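Local coordinates for ferritin like protein (Caulobacter vibrioides, PDB 3HL1) that is of unknown function but belongs to the ferritin-like family of helical proteins and is probably metal-binding, at residues 247-259 with 303-315. Residues are numbered along the deposited sequence; the frame is centred on the assembly and turned at random.
Sequences PGVYTGVTDPPAG and DILSCWKLGAVPR
Val253 grips the turn after helix 292-309 with both of its backbone polar groups: its N donates to Gly311 O (3.0 Å) and its O accepts from Val313 N (2.9 Å), both bonds nearly straight at the hydrogen. The pair makes a single beta bridge, with Val253 set against Ala312. Val313 CG2 touches Val253 C (3.5 Å) and lies alongside Thr254 CG2. Gly252 N meets the edge of the Trp308 indole, and Pro314 CD sits 3.3 Å above one face of that ring, offset toward the rim. At the other end, Tyr250 sets its ring obliquely against Trp308 CB and Leu305 CD1, with Lys309 N over one face. Lys309, bent at chi3 (142°) and chi4, turns its NZ onto Tyr250 OH (2.8 Å), a weak hydrogen bond. In this mostly helical, ferritin-like protein the helix ends in a Schellman motif: Gly311, first to leave helical geometry, has positive phi (78°), Ala312 N bonds to Cys307 O and Gly311 N to Trp308 O. Loop 247-259 packs across it, and a water donates to both Thr251 O and Trp308 O. Farther out, Trp308 NE1 is bonded to Thr31 O of helix 8-35, and Gln266 NE2 of helix 261-283 binds both Thr254 O and Val313 O.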
ATOM      1  N   PRO A 247     -10.726  16.359  13.242  1.00 42.12           N
ATOM      2  CA  PRO A 247     -12.162  16.115  13.233  1.00 40.25           C
ATOM      3  C   PRO A 247     -12.536  15.008  14.220  1.00 39.46           C
ATOM      4  O   PRO A 247     -11.685  14.181  14.592  1.00 40.21           O
ATOM      5  CB  PRO A 247     -12.434  15.667  11.785  1.00 43.03           C
ATOM      6  CG  PRO A 247     -11.139  15.067  11.320  1.00 38.87           C
ATOM      7  CD  PRO A 247     -10.076  15.907  11.995  1.00 41.79           C
ATOM      8  N   GLY A 248     -13.813  14.960  14.587  1.00 35.49           N
ATOM      9  CA  GLY A 248     -14.327  13.906  15.469  1.00 36.43           C
ATOM     10  C   GLY A 248     -14.220  12.541  14.798  1.00 33.62           C
ATOM     11  O   GLY A 248     -14.378  12.443  13.574  1.00 32.02           O
ATOM     12  N   VAL A 249     -13.897  11.533  15.594  1.00 36.00           N
ATOM     13  CA  VAL A 249     -13.763  10.171  15.111  1.00 37.05           C
ATOM     14  C   VAL A 249     -14.682   9.226  15.889  1.00 38.15           C
ATOM     15  O   VAL A 249     -15.036   9.474  17.059  1.00 35.98           O
ATOM     16  CB  VAL A 249     -12.314   9.661  15.199  1.00 38.26           C
ATOM     17  CG1 VAL A 249     -11.370  10.634  14.418  1.00 29.07           C
ATOM     18  CG2 VAL A 249     -11.888   9.496  16.648  1.00 39.12           C
ATOM     19  N   TYR A 250     -15.084   8.145  15.229  1.00 33.83           N
ATOM     20  CA  TYR A 250     -15.792   7.108  15.886  1.00 31.17           C
ATOM     21  C   TYR A 250     -14.877   6.460  16.897  1.00 34.52           C
ATOM     22  O   TYR A 250     -13.659   6.445  16.780  1.00 35.23           O
ATOM     23  CB  TYR A 250     -16.287   6.031  14.926  1.00 31.86           C
ATOM     24  CG  TYR A 250     -17.273   6.518  13.957  1.00 31.84           C
ATOM     25  CD1 TYR A 250     -18.595   6.769  14.353  1.00 31.06           C
ATOM     26  CD2 TYR A 250     -16.911   6.762  12.635  1.00 32.26           C
ATOM     27  CE1 TYR A 250     -19.551   7.253  13.432  1.00 31.47           C
ATOM     28  CE2 TYR A 250     -17.839   7.262  11.730  1.00 26.16           C
ATOM     29  CZ  TYR A 250     -19.156   7.510  12.145  1.00 29.66           C
ATOM     30  OH  TYR A 250     -20.049   7.979  11.199  1.00 32.66           O
ATOM     31  N   THR A 251     -15.515   5.938  17.917  1.00 36.63           N
ATOM     32  CA  THR A 251     -14.858   5.236  18.979  1.00 38.62           C
ATOM     33  C   THR A 251     -15.117   3.734  18.757  1.00 36.14           C
ATOM     34  O   THR A 251     -16.167   3.324  18.252  1.00 36.35           O
ATOM     35  CB  THR A 251     -15.425   5.774  20.330  1.00 40.95           C
ATOM     36  OG1 THR A 251     -14.565   5.373  21.386  1.00 53.79           O
ATOM     37  CG2 THR A 251     -16.817   5.245  20.539  1.00 38.37           C
ATOM     38  N   GLY A 252     -14.143   2.895  19.076  1.00 35.60           N
ATOM     39  CA  GLY A 252     -14.336   1.475  18.899  1.00 34.03           C
ATOM     40  C   GLY A 252     -13.364   0.665  19.667  1.00 34.76           C
ATOM     41  O   GLY A 252     -12.309   1.162  20.046  1.00 37.02           O
ATOM     42  N   VAL A 253     -13.732  -0.585  19.907  1.00 35.50           N
ATOM     43  CA  VAL A 253     -12.858  -1.550  20.543  1.00 38.14           C
ATOM     44  C   VAL A 253     -12.413  -2.568  19.537  1.00 36.12           C
ATOM     45  O   VAL A 253     -13.145  -2.922  18.618  1.00 35.66           O
ATOM     46  CB  VAL A 253     -13.542  -2.296  21.724  1.00 40.07           C
ATOM     47  CG1 VAL A 253     -13.851  -1.332  22.847  1.00 42.82           C
ATOM     48  CG2 VAL A 253     -14.800  -2.994  21.277  1.00 31.76           C
ATOM     49  N   THR A 254     -11.220  -3.097  19.746  1.00 36.16           N
ATOM     50  CA  THR A 254     -10.645  -4.042  18.828  1.00 38.46           C
ATOM     51  C   THR A 254     -11.350  -5.405  18.950  1.00 35.23           C
ATOM     52  O   THR A 254     -11.428  -6.158  17.986  1.00 34.41           O
ATOM     53  CB  THR A 254      -9.069  -4.122  19.068  1.00 43.25           C
ATOM     54  OG1 THR A 254      -8.808  -4.629  20.379  1.00 53.09           O
ATOM     55  CG2 THR A 254      -8.440  -2.749  19.001  1.00 38.65           C
ATOM     56  N   ASP A 255     -11.872  -5.724  20.135  1.00 35.21           N
ATOM     57  CA  ASP A 255     -12.446  -7.050  20.390  1.00 37.79           C
ATOM     58  C   ASP A 255     -13.824  -6.906  20.984  1.00 37.21           C
ATOM     59  O   ASP A 255     -14.020  -7.036  22.205  1.00 36.08           O
ATOM     60  CB  ASP A 255     -11.554  -7.914  21.288  1.00 42.56           C
ATOM     61  CG  ASP A 255     -10.289  -8.368  20.587  1.00 48.50           C
ATOM     62  OD1 ASP A 255      -9.228  -7.711  20.752  1.00 62.00           O
ATOM     63  OD2 ASP A 255     -10.353  -9.373  19.843  1.00 67.42           O
ATOM     64  N   PRO A 256     -14.816  -6.622  20.125  1.00 35.07           N
ATOM     65  CA  PRO A 256     -16.192  -6.524  20.674  1.00 32.09           C
ATOM     66  C   PRO A 256     -16.660  -7.923  21.142  1.00 32.46           C
ATOM     67  O   PRO A 256     -16.053  -8.944  20.773  1.00 28.17           O
ATOM     68  CB  PRO A 256     -17.003  -6.034  19.487  1.00 33.37           C
ATOM     69  CG  PRO A 256     -16.268  -6.604  18.281  1.00 30.05           C
ATOM     70  CD  PRO A 256     -14.789  -6.411  18.666  1.00 34.75           C
ATOM     71  N   PRO A 257     -17.694  -7.965  21.959  1.00 32.46           N
ATOM     72  CA  PRO A 257     -18.255  -9.227  22.442  1.00 35.73           C
ATOM     73  C   PRO A 257     -18.656 -10.169  21.300  1.00 36.09           C
ATOM     74  O   PRO A 257     -19.218  -9.737  20.300  1.00 32.81           O
ATOM     75  CB  PRO A 257     -19.480  -8.784  23.220  1.00 35.84           C
ATOM     76  CG  PRO A 257     -19.264  -7.332  23.503  1.00 32.18           C
ATOM     77  CD  PRO A 257     -18.417  -6.788  22.466  1.00 35.19           C
ATOM     78  N   ALA A 258     -18.447 -11.437  21.623  0.50 35.00           N
ATOM     79  CA  ALA A 258     -19.043 -12.563  20.986  0.50 34.11           C
ATOM     80  C   ALA A 258     -20.532 -12.347  20.944  0.50 30.57           C
ATOM     81  O   ALA A 258     -21.192 -11.953  21.941  0.50 30.32           O
ATOM     82  CB  ALA A 258     -18.723 -13.832  21.788  0.50 33.40           C
ATOM     83  N   GLY A 259     -21.068 -12.610  19.773  0.50 29.75           N
ATOM     84  CA  GLY A 259     -22.470 -12.409  19.563  0.50 29.03           C
ATOM     85  C   GLY A 259     -22.778 -10.996  19.139  0.50 28.35           C
ATOM     86  O   GLY A 259     -23.803 -10.783  18.517  0.50 27.14           O
ATOM     87  N   ASP A 303     -18.700  -1.711   4.609  1.00 27.28           N
ATOM     88  CA  ASP A 303     -18.361  -2.640   5.685  1.00 28.01           C
ATOM     89  C   ASP A 303     -17.454  -2.057   6.786  1.00 30.07           C
ATOM     90  O   ASP A 303     -17.632  -2.323   7.992  1.00 31.08           O
ATOM     91  CB  ASP A 303     -17.567  -3.846   5.137  1.00 27.79           C
ATOM     92  CG  ASP A 303     -18.367  -4.750   4.261  1.00 33.36           C
ATOM     93  OD1 ASP A 303     -19.593  -4.662   4.225  1.00 31.79           O
ATOM     94  OD2 ASP A 303     -17.734  -5.529   3.516  1.00 33.85           O
ATOM     95  N   ILE A 304     -16.449  -1.297   6.366  1.00 30.56           N
ATOM     96  CA  ILE A 304     -15.497  -0.656   7.287  1.00 30.52           C
ATOM     97  C   ILE A 304     -16.206   0.418   8.108  1.00 30.15           C
ATOM     98  O   ILE A 304     -16.053   0.531   9.333  1.00 29.32           O
ATOM     99  CB  ILE A 304     -14.287  -0.056   6.500  1.00 30.26           C
ATOM    100  CG1 ILE A 304     -13.589  -1.161   5.739  1.00 27.78           C
ATOM    101  CG2 ILE A 304     -13.327   0.649   7.448  1.00 30.72           C
ATOM    102  CD1 ILE A 304     -12.592  -0.672   4.624  1.00 29.71           C
ATOM    103  N   LEU A 305     -16.986   1.243   7.439  1.00 31.11           N
ATOM    104  CA  LEU A 305     -17.757   2.278   8.153  1.00 30.53           C
ATOM    105  C   LEU A 305     -18.724   1.658   9.151  1.00 30.42           C
ATOM    106  O   LEU A 305     -18.924   2.148  10.260  1.00 32.13           O
ATOM    107  CB  LEU A 305     -18.540   3.137   7.181  1.00 32.31           C
ATOM    108  CG  LEU A 305     -19.424   4.240   7.747  1.00 32.24           C
ATOM    109  CD1 LEU A 305     -18.632   5.183   8.624  1.00 25.02           C
ATOM    110  CD2 LEU A 305     -20.053   4.989   6.594  1.00 30.62           C
ATOM    111  N   SER A 306     -19.317   0.553   8.761  1.00 30.32           N
ATOM    112  CA  SER A 306     -20.315  -0.062   9.611  1.00 31.66           C
ATOM    113  C   SER A 306     -19.681  -0.597  10.906  1.00 29.39           C
ATOM    114  O   SER A 306     -20.257  -0.428  11.985  1.00 30.49           O
ATOM    115  CB  SER A 306     -21.101  -1.122   8.843  1.00 33.38           C
ATOM    116  OG  SER A 306     -21.736  -1.951   9.779  1.00 37.74           O
ATOM    117  N   CYS A 307     -18.462  -1.128  10.845  1.00 27.07           N
ATOM    118  CA  CYS A 307     -17.713  -1.492  12.053  1.00 28.68           C
ATOM    119  C   CYS A 307     -17.571  -0.330  13.005  1.00 29.25           C
ATOM    120  O   CYS A 307     -17.943  -0.420  14.172  1.00 29.63           O
ATOM    121  CB  CYS A 307     -16.323  -2.037  11.720  1.00 30.77           C
ATOM    122  SG  CYS A 307     -16.309  -3.662  10.926  1.00 31.43           S
ATOM    123  N   TRP A 308     -17.050   0.794  12.509  1.00 30.01           N
ATOM    124  CA  TRP A 308     -16.885   1.974  13.327  1.00 29.75           C
ATOM    125  C   TRP A 308     -18.177   2.492  13.942  1.00 30.16           C
ATOM    126  O   TRP A 308     -18.217   2.827  15.146  1.00 30.14           O
ATOM    127  CB  TRP A 308     -16.245   3.096  12.504  1.00 29.58           C
ATOM    128  CG  TRP A 308     -14.773   2.992  12.369  1.00 25.05           C
ATOM    129  CD1 TRP A 308     -14.086   2.986  11.212  1.00 29.23           C
ATOM    130  CD2 TRP A 308     -13.816   2.977  13.415  1.00 27.18           C
ATOM    131  NE1 TRP A 308     -12.727   2.985  11.461  1.00 26.29           N
ATOM    132  CE2 TRP A 308     -12.539   2.950  12.811  1.00 29.01           C
ATOM    133  CE3 TRP A 308     -13.896   2.963  14.809  1.00 26.63           C
ATOM    134  CZ2 TRP A 308     -11.372   2.913  13.546  1.00 26.53           C
ATOM    135  CZ3 TRP A 308     -12.716   2.946  15.553  1.00 30.48           C
ATOM    136  CH2 TRP A 308     -11.478   2.916  14.927  1.00 29.56           C
ATOM    137  N   LYS A 309     -19.219   2.592  13.127  1.00 29.62           N
ATOM    138  CA  LYS A 309     -20.505   2.999  13.634  1.00 32.84           C
ATOM    139  C   LYS A 309     -21.028   2.094  14.760  1.00 35.55           C
ATOM    140  O   LYS A 309     -21.737   2.581  15.636  1.00 37.32           O
ATOM    141  CB  LYS A 309     -21.518   3.036  12.518  1.00 32.69           C
ATOM    142  CG  LYS A 309     -21.411   4.273  11.632  1.00 38.01           C
ATOM    143  CD  LYS A 309     -22.376   4.118  10.462  1.00 45.57           C
ATOM    144  CE  LYS A 309     -23.081   5.349  10.038  1.00 53.71           C
ATOM    145  NZ  LYS A 309     -22.417   6.626  10.373  1.00 63.10           N
ATOM    146  N   LEU A 310     -20.711   0.804  14.716  1.00 33.89           N
ATOM    147  CA  LEU A 310     -21.087  -0.141  15.768  1.00 34.37           C
ATOM    148  C   LEU A 310     -20.117  -0.218  16.935  1.00 37.94           C
ATOM    149  O   LEU A 310     -20.317  -1.015  17.838  1.00 44.31           O
ATOM    150  CB  LEU A 310     -21.365  -1.537  15.190  1.00 35.04           C
ATOM    151  CG  LEU A 310     -22.571  -1.583  14.261  1.00 26.67           C
ATOM    152  CD1 LEU A 310     -22.610  -2.771  13.339  1.00 28.58           C
ATOM    153  CD2 LEU A 310     -23.909  -1.424  15.035  1.00 23.82           C
ATOM    154  N   GLY A 311     -19.079   0.606  16.952  1.00 35.84           N
ATOM    155  CA  GLY A 311     -18.110   0.579  18.050  1.00 37.09           C
ATOM    156  C   GLY A 311     -17.098  -0.562  17.982  1.00 33.57           C
ATOM    157  O   GLY A 311     -16.544  -0.936  18.985  1.00 32.70           O
ATOM    158  N   ALA A 312     -16.835  -1.084  16.780  1.00 33.07           N
ATOM    159  CA  ALA A 312     -15.832  -2.111  16.559  1.00 30.97           C
ATOM    160  C   ALA A 312     -14.759  -1.534  15.617  1.00 30.60           C
ATOM    161  O   ALA A 312     -15.067  -1.041  14.537  1.00 31.36           O
ATOM    162  CB  ALA A 312     -16.446  -3.333  15.907  1.00 27.25           C
ATOM    163  N   VAL A 313     -13.502  -1.648  16.005  1.00 29.33           N
ATOM    164  CA  VAL A 313     -12.422  -1.278  15.108  1.00 28.53           C
ATOM    165  C   VAL A 313     -12.443  -2.275  13.949  1.00 28.38           C
ATOM    166  O   VAL A 313     -12.482  -3.496  14.163  1.00 30.43           O
ATOM    167  CB  VAL A 313     -11.036  -1.331  15.795  1.00 32.65           C
ATOM    168  CG1 VAL A 313      -9.949  -0.868  14.797  1.00 27.95           C
ATOM    169  CG2 VAL A 313     -11.040  -0.473  17.098  1.00 30.09           C
ATOM    170  N   PRO A 314     -12.391  -1.777  12.698  1.00 25.96           N
ATOM    171  CA  PRO A 314     -12.217  -2.670  11.597  1.00 28.31           C
ATOM    172  C   PRO A 314     -11.152  -3.739  11.764  1.00 30.71           C
ATOM    173  O   PRO A 314     -10.084  -3.480  12.313  1.00 31.43           O
ATOM    174  CB  PRO A 314     -11.913  -1.724  10.445  1.00 30.06           C
ATOM    175  CG  PRO A 314     -12.736  -0.521  10.757  1.00 26.51           C
ATOM    176  CD  PRO A 314     -12.552  -0.379  12.262  1.00 28.63           C
ATOM    177  N   ARG A 315     -11.470  -4.940  11.300  1.00 31.86           N
ATOM    178  CA  ARG A 315     -10.598  -6.117  11.324  0.50 30.94           C
ATOM    179  C   ARG A 315     -10.601  -6.759   9.922  1.00 31.77           C
ATOM    180  O   ARG A 315     -11.638  -6.809   9.308  1.00 27.73           O
ATOM    181  CB  ARG A 315     -11.222  -7.098  12.301  0.50 30.52           C
ATOM    182  CG  ARG A 315     -10.299  -7.697  13.229  0.50 35.15           C
ATOM    183  CD  ARG A 315     -11.053  -8.597  14.171  0.50 30.06           C
ATOM    184  NE  ARG A 315     -11.068  -9.983  13.691  0.50 41.65           N
ATOM    185  CZ  ARG A 315     -10.258 -10.966  14.103  0.50 38.18           C
ATOM    186  NH1 ARG A 315      -9.329 -10.756  15.042  0.50 54.46           N
ATOM    187  NH2 ARG A 315     -10.388 -12.186  13.580  0.50 27.57           N
TER
HETATM  188  O   HOH W   1     -18.632   4.056  17.400  1.00 34.38           O